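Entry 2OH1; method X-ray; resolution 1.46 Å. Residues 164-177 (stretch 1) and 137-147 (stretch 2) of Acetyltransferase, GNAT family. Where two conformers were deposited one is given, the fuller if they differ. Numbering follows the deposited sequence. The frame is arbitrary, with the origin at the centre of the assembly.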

# COMPACT_ATOMS: atom_id res chain seq x y z
N GLY A 164 -15.41 -0.87 10.01
CA GLY A 164 -16.18 -2.11 10.16
C GLY A 164 -15.32 -3.33 9.99
O GLY A 164 -14.09 -3.24 9.97
N LYS A 165 -15.98 -4.49 9.84
CA LYS A 165 -15.25 -5.75 9.82
C LYS A 165 -15.96 -6.74 8.91
O LYS A 165 -17.20 -6.71 8.84
CB LYS A 165 -15.08 -6.32 11.23
CG LYS A 165 -16.27 -6.98 11.77
CD LYS A 165 -16.09 -7.45 13.23
CE LYS A 165 -15.06 -8.55 13.36
NZ LYS A 165 -15.35 -9.34 14.61
N LYS A 166 -15.19 -7.55 8.19
CA LYS A 166 -15.77 -8.59 7.34
C LYS A 166 -14.70 -9.59 7.00
O LYS A 166 -13.52 -9.24 6.77
CB LYS A 166 -16.37 -8.02 6.08
CG LYS A 166 -17.04 -9.07 5.18
CD LYS A 166 -17.87 -8.47 4.09
CE LYS A 166 -18.42 -9.53 3.13
NZ LYS A 166 -19.25 -8.91 2.05
N ASN A 167 -15.11 -10.88 7.06
CA ASN A 167 -14.24 -11.98 6.59
C ASN A 167 -12.91 -12.06 7.32
O ASN A 167 -11.90 -12.51 6.74
CB ASN A 167 -14.06 -11.92 5.08
CG ASN A 167 -15.32 -12.38 4.32
OD1 ASN A 167 -16.14 -13.08 4.87
ND2 ASN A 167 -15.45 -11.99 3.08
N GLY A 168 -12.90 -11.62 8.58
CA GLY A 168 -11.70 -11.64 9.39
C GLY A 168 -10.81 -10.45 9.24
O GLY A 168 -9.64 -10.50 9.70
N PHE A 169 -11.28 -9.41 8.52
CA PHE A 169 -10.54 -8.17 8.31
C PHE A 169 -11.21 -6.99 8.98
O PHE A 169 -12.41 -6.91 9.01
CB PHE A 169 -10.35 -7.85 6.81
CG PHE A 169 -9.46 -8.83 6.07
CD1 PHE A 169 -9.98 -10.06 5.67
CD2 PHE A 169 -8.16 -8.57 5.84
CE1 PHE A 169 -9.21 -10.96 5.03
CE2 PHE A 169 -7.36 -9.48 5.19
CZ PHE A 169 -7.90 -10.68 4.78
N TYR A 170 -10.42 -6.03 9.46
CA TYR A 170 -10.95 -4.71 9.81
C TYR A 170 -10.77 -3.77 8.59
O TYR A 170 -9.78 -3.84 7.87
CB TYR A 170 -10.23 -4.14 11.02
CG TYR A 170 -10.44 -4.90 12.29
CD1 TYR A 170 -11.70 -5.33 12.69
CD2 TYR A 170 -9.38 -5.11 13.15
CE1 TYR A 170 -11.88 -5.97 13.90
CE2 TYR A 170 -9.53 -5.73 14.34
CZ TYR A 170 -10.78 -6.18 14.74
OH TYR A 170 -10.93 -6.81 15.96
N LEU A 171 -11.74 -2.91 8.39
CA LEU A 171 -11.75 -1.98 7.28
C LEU A 171 -11.47 -0.56 7.80
O LEU A 171 -12.09 -0.12 8.76
CB LEU A 171 -13.13 -2.01 6.59
CG LEU A 171 -13.45 -3.18 5.66
CD1 LEU A 171 -13.42 -4.56 6.34
CD2 LEU A 171 -14.79 -2.91 5.03
N TYR A 172 -10.60 0.16 7.08
CA TYR A 172 -10.17 1.51 7.46
C TYR A 172 -10.29 2.42 6.27
O TYR A 172 -9.98 2.06 5.15
CB TYR A 172 -8.72 1.51 7.91
CG TYR A 172 -8.49 0.73 9.20
CD1 TYR A 172 -8.61 1.35 10.43
CD2 TYR A 172 -8.07 -0.60 9.18
CE1 TYR A 172 -8.41 0.64 11.61
CE2 TYR A 172 -7.88 -1.30 10.35
CZ TYR A 172 -8.04 -0.67 11.55
OH TYR A 172 -7.80 -1.36 12.72
N GLN A 173 -10.67 3.66 6.53
CA GLN A 173 -10.66 4.69 5.50
C GLN A 173 -10.25 6.03 6.03
O GLN A 173 -10.44 6.33 7.19
CB GLN A 173 -11.99 4.79 4.78
CG GLN A 173 -13.10 5.40 5.49
CD GLN A 173 -14.41 5.54 4.65
OE1 GLN A 173 -14.56 5.03 3.53
NE2 GLN A 173 -15.39 6.18 5.25
N LYS A 174 -9.65 6.78 5.13
CA LYS A 174 -9.27 8.13 5.44
C LYS A 174 -9.98 9.03 4.43
O LYS A 174 -9.80 8.89 3.23
CB LYS A 174 -7.77 8.29 5.37
CG LYS A 174 -7.32 9.65 5.85
CD LYS A 174 -5.86 9.94 5.72
CE LYS A 174 -5.04 9.31 6.75
NZ LYS A 174 -3.78 10.09 6.99
N GLU A 175 -10.72 10.02 4.92
CA GLU A 175 -11.37 10.95 4.03
C GLU A 175 -10.33 11.97 3.57
O GLU A 175 -9.52 12.47 4.36
CB GLU A 175 -12.56 11.60 4.72
CG GLU A 175 -13.60 12.16 3.72
CD GLU A 175 -15.01 12.39 4.34
OE1 GLU A 175 -15.12 12.34 5.59
OE2 GLU A 175 -15.97 12.63 3.56
N LEU A 176 -10.33 12.30 2.28
CA LEU A 176 -9.35 13.20 1.73
C LEU A 176 -9.99 14.55 1.49
O LEU A 176 -10.85 14.65 0.62
CB LEU A 176 -8.89 12.66 0.41
CG LEU A 176 -8.21 11.28 0.45
CD1 LEU A 176 -7.74 10.79 -0.93
CD2 LEU A 176 -7.04 11.35 1.42
N SER A 177 -9.49 15.55 2.17
CA SER A 177 -10.04 16.90 2.05
C SER A 177 -9.70 17.61 0.77
O SER A 177 -8.56 17.69 0.36
CB SER A 177 -9.54 17.78 3.21
OG SER A 177 -10.23 19.03 3.19
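Stretch 2, residues 137-147: VPFIRLDCIES

Residues 139–145 of stretch 2 form a β-strand that lies antiparallel alongside strand 169–175 of stretch 1; the axes approach to 4.4 Å and their N-to-C directions differ by 153°. Stretch 1 enters this pairing through a type I' turn from Lys-166 to Phe-169, closed by mutual backbone hydrogen bonds between those two residues.

The register sets Phe-169 opposite Ile-145, Leu-171 opposite Asp-143, Gln-173 opposite Arg-141 and Glu-175 opposite Phe-139, with CA–CA distances of 4.4 to 4.6 Å. These non-hydrogen-bonded pairs alternate with wider pairs that exchange two hydrogen bonds each. Tyr-170 N donates to Cys-144 O (2.8 Å) and Cys-144 N to Tyr-170 O (2.9 Å); Tyr-172 N and Leu-142 O, like Leu-142 N and Tyr-172 O, are 3.0 Å apart; Lys-174 N reaches Ile-140 O at 2.8 Å, and Ile-140 N reaches Lys-174 O at 3.1 Å. The ladder continues beyond both strand ends, through Glu-146 N to Gly-168 O (3.0 Å) and Leu-176 N to Pro-138 O (2.8 Å). A water donates to both Val-137 O (2.8 Å) and Leu-176 O (3.0 Å).

On the face carrying Gln-173 and Arg-141, Gln-173 OE1 accepts hydrogen bonds from Arg-141 NE (2.8 Å) and Arg-141 NH2 (2.9 Å), a fork that holds the amide oxygen at the guanidinium edge. The same oxygen lies over one face of the Phe-139 ring, 3.5 Å from Phe-139 CD1. On the sheet face carrying Tyr-172, Leu-142 and Cys-144, Tyr-172 CD2 packs 3.8 Å from Leu-142 CD1, and Tyr-172 CE2 lies 4.1 Å from Cys-144 CB. Just past strand 169–175, Leu-176 CD1 meets Ile-140 CD1 at 3.6 Å. At the other end, Glu-146 CB sits 3.8 Å from the Tyr-170 ring centroid in a CH–π contact, while Glu-146 OE1 forms a long salt bridge with Lys-165 NZ (3.8 Å).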

# COMPACT_ATOMS: atom_id res chain seq x y z
N VAL A 137 -10.61 12.21 -5.49
CA VAL A 137 -11.10 10.96 -4.98
C VAL A 137 -11.30 11.15 -3.47
O VAL A 137 -10.42 11.66 -2.80
CB VAL A 137 -10.11 9.83 -5.27
CG1 VAL A 137 -10.46 8.59 -4.53
CG2 VAL A 137 -10.04 9.55 -6.78
N PRO A 138 -12.48 10.84 -2.96
CA PRO A 138 -12.78 11.23 -1.57
C PRO A 138 -12.19 10.37 -0.43
O PRO A 138 -12.16 10.84 0.70
CB PRO A 138 -14.32 11.15 -1.52
CG PRO A 138 -14.69 10.19 -2.58
CD PRO A 138 -13.68 10.33 -3.66
N PHE A 139 -11.73 9.14 -0.74
CA PHE A 139 -11.25 8.23 0.29
C PHE A 139 -10.03 7.44 -0.18
O PHE A 139 -9.92 7.07 -1.36
CB PHE A 139 -12.30 7.18 0.65
CG PHE A 139 -13.63 7.73 1.09
CD1 PHE A 139 -13.78 8.25 2.36
CD2 PHE A 139 -14.71 7.71 0.24
CE1 PHE A 139 -15.02 8.78 2.77
CE2 PHE A 139 -15.95 8.20 0.66
CZ PHE A 139 -16.08 8.73 1.91
N ILE A 140 -9.14 7.15 0.77
CA ILE A 140 -8.16 6.08 0.64
C ILE A 140 -8.64 5.00 1.63
O ILE A 140 -9.00 5.32 2.78
CB ILE A 140 -6.69 6.48 1.07
CG1 ILE A 140 -6.12 7.66 0.30
CG2 ILE A 140 -5.72 5.26 0.98
CD1 ILE A 140 -6.19 7.52 -1.22
N ARG A 141 -8.62 3.75 1.18
CA ARG A 141 -9.15 2.61 1.93
C ARG A 141 -8.16 1.49 1.99
O ARG A 141 -7.32 1.33 1.10
CB ARG A 141 -10.45 2.11 1.32
CG ARG A 141 -11.58 3.15 1.54
CD ARG A 141 -12.84 2.72 0.84
NE ARG A 141 -13.97 3.56 1.24
CZ ARG A 141 -15.12 3.58 0.63
NH1 ARG A 141 -15.32 2.88 -0.47
NH2 ARG A 141 -16.07 4.39 1.10
N LEU A 142 -8.26 0.74 3.07
CA LEU A 142 -7.47 -0.49 3.16
C LEU A 142 -8.12 -1.44 4.17
O LEU A 142 -9.04 -1.08 4.87
CB LEU A 142 -6.04 -0.19 3.53
CG LEU A 142 -5.90 0.50 4.89
CD1 LEU A 142 -5.85 -0.53 6.05
CD2 LEU A 142 -4.71 1.43 4.90
N ASP A 143 -7.67 -2.70 4.12
CA ASP A 143 -8.14 -3.72 5.07
C ASP A 143 -6.94 -4.31 5.82
O ASP A 143 -5.81 -4.23 5.36
CB ASP A 143 -8.98 -4.75 4.33
CG ASP A 143 -8.25 -5.47 3.20
OD1 ASP A 143 -7.18 -6.09 3.43
OD2 ASP A 143 -8.78 -5.53 2.03
N CYS A 144 -7.19 -4.88 6.99
CA CYS A 144 -6.10 -5.40 7.84
C CYS A 144 -6.66 -6.60 8.56
O CYS A 144 -7.74 -6.54 9.07
CB CYS A 144 -5.65 -4.37 8.91
SG CYS A 144 -4.13 -4.80 9.70
N ILE A 145 -5.90 -7.68 8.57
CA ILE A 145 -6.28 -8.83 9.34
C ILE A 145 -6.56 -8.42 10.82
O ILE A 145 -5.79 -7.66 11.41
CB ILE A 145 -5.15 -9.93 9.22
CG1 ILE A 145 -5.66 -11.26 9.71
CG2 ILE A 145 -3.84 -9.48 9.90
CD1 ILE A 145 -4.54 -12.36 9.62
N GLU A 146 -7.65 -8.92 11.37
CA GLU A 146 -8.08 -8.54 12.73
C GLU A 146 -7.08 -8.91 13.84
O GLU A 146 -7.16 -8.34 14.94
CB GLU A 146 -9.45 -9.11 13.05
CG GLU A 146 -9.49 -10.61 13.28
CD GLU A 146 -10.89 -11.11 13.55
OE1 GLU A 146 -11.75 -10.30 13.97
OE2 GLU A 146 -11.13 -12.32 13.35
N SER A 147 -6.18 -9.86 13.58
CA SER A 147 -5.24 -10.29 14.59
C SER A 147 -3.87 -9.62 14.62
O SER A 147 -3.10 -9.88 15.56
CB SER A 147 -5.05 -11.80 14.44
OG SER A 147 -4.60 -12.12 13.13
O HOH W 1 -10.54 14.42 -2.38